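Local coordinates for acyl-coenzyme A oxidase acox-1.1 (Caenorhabditis elegans, PDB 5K3H), which catalyses the FAD-dependent desaturation of acyl-CoAs to (2E)-enoyl-CoAs with release of hydrogen peroxide, the first step of peroxisomal beta-oxidation, at residues B[305-308]-B[309-313]. Numbering follows the deposited sequence.
Sequences MLSY and ALNIA
S307 and N311, one turn apart on the alpha-helix 300-319 of the acyl-CoA oxidase C-alpha1 domain, share a doubly used carbonyl. The backbone N of N311 gives S307 O the regular i to i+4 bond, 2.9 Å long, and N311 ND2 adds a second at 2.8 Å, nearly straight at 168°. The two donors come from opposite faces of the carbonyl plane; ND2 stands well above it, while S307 O lies almost within the plane of the N311 amide. ND2 also bonds L615 O, so two backbone carbonyls fix the rotation of this buried amide. With an alanine here, S307 O would probably lose its side-chain donor and L615 O this amide. The next ridge of the helix is apolar and tightly enclosed: L306 CG, anti to its backbone nitrogen (chi1 -174°), leans along the helix to meet L310 CD1 at 3.9 Å. Helices 338-367 and 382-408 close over this side, F354 and T398 against L306, F347 and I348 against L310. The side chain of L310 lies about 7 Å from that of Q404, an ATP-binding residue. M305 is the looser part, partly exposed: its side chain starts out away from the following turn and rests on V426 and A427, while its carbonyl takes the regular bond from A309 N. Y308, although it too leaves the next turn, is buried: its OH bonds E624 OE2 and its ring meets F620 edge-to-face. The end of I312 comes back toward the preceding turn, with CG1 and CD1 each 3.3 Å from Y308 O.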
# COMPACT_ATOMS: atom_id res chain seq x y z
N MET B 305 -1.89 -1.82 15.12
CA MET B 305 -2.07 -2.30 13.75
C MET B 305 -0.77 -2.85 13.20
O MET B 305 -0.77 -3.90 12.55
CB MET B 305 -2.53 -1.17 12.84
CG MET B 305 -3.72 -0.42 13.35
SD MET B 305 -5.23 -1.26 12.93
CE MET B 305 -5.84 0.05 11.94
N LEU B 306 0.34 -2.12 13.38
CA LEU B 306 1.63 -2.61 12.91
C LEU B 306 1.95 -3.93 13.55
O LEU B 306 2.32 -4.89 12.88
CB LEU B 306 2.73 -1.57 13.17
CG LEU B 306 4.17 -1.76 12.65
CD1 LEU B 306 4.24 -2.13 11.19
CD2 LEU B 306 5.01 -0.52 12.89
N SER B 307 1.68 -4.04 14.85
CA SER B 307 1.93 -5.30 15.55
C SER B 307 0.97 -6.41 15.08
O SER B 307 1.39 -7.57 14.98
CB SER B 307 1.83 -5.07 17.06
OG SER B 307 2.22 -6.23 17.79
N TYR B 308 -0.30 -6.09 14.76
CA TYR B 308 -1.14 -7.09 14.10
C TYR B 308 -0.42 -7.69 12.91
O TYR B 308 -0.31 -8.92 12.79
CB TYR B 308 -2.47 -6.51 13.59
CG TYR B 308 -3.55 -6.21 14.59
CD1 TYR B 308 -3.55 -6.77 15.87
CD2 TYR B 308 -4.57 -5.32 14.27
CE1 TYR B 308 -4.55 -6.46 16.78
CE2 TYR B 308 -5.58 -5.01 15.17
CZ TYR B 308 -5.56 -5.58 16.42
OH TYR B 308 -6.57 -5.25 17.31
N ALA B 309 0.05 -6.82 12.01
CA ALA B 309 0.65 -7.30 10.76
C ALA B 309 1.92 -8.10 11.02
O ALA B 309 2.16 -9.12 10.37
CB ALA B 309 0.91 -6.12 9.83
N LEU B 310 2.73 -7.68 11.99
CA LEU B 310 3.99 -8.38 12.22
C LEU B 310 3.78 -9.72 12.91
O LEU B 310 4.47 -10.70 12.60
CB LEU B 310 4.94 -7.49 13.03
CG LEU B 310 5.42 -6.26 12.25
CD1 LEU B 310 5.96 -5.22 13.22
CD2 LEU B 310 6.47 -6.67 11.25
N ASN B 311 2.80 -9.80 13.83
CA ASN B 311 2.41 -11.11 14.36
C ASN B 311 2.08 -12.06 13.22
O ASN B 311 2.52 -13.22 13.19
CB ASN B 311 1.21 -10.95 15.29
CG ASN B 311 1.62 -10.67 16.75
OD1 ASN B 311 1.83 -11.59 17.53
ND2 ASN B 311 1.71 -9.39 17.11
N ILE B 312 1.29 -11.59 12.26
CA ILE B 312 0.88 -12.46 11.16
C ILE B 312 2.08 -12.88 10.32
O ILE B 312 2.31 -14.07 10.09
CB ILE B 312 -0.19 -11.75 10.30
CG1 ILE B 312 -1.46 -11.53 11.14
CG2 ILE B 312 -0.43 -12.53 8.99
CD1 ILE B 312 -2.33 -10.39 10.64
N ALA B 313 2.87 -11.90 9.87
CA ALA B 313 3.97 -12.20 8.98
C ALA B 313 5.08 -12.98 9.67
O ALA B 313 5.75 -13.79 9.02
CB ALA B 313 4.51 -10.91 8.37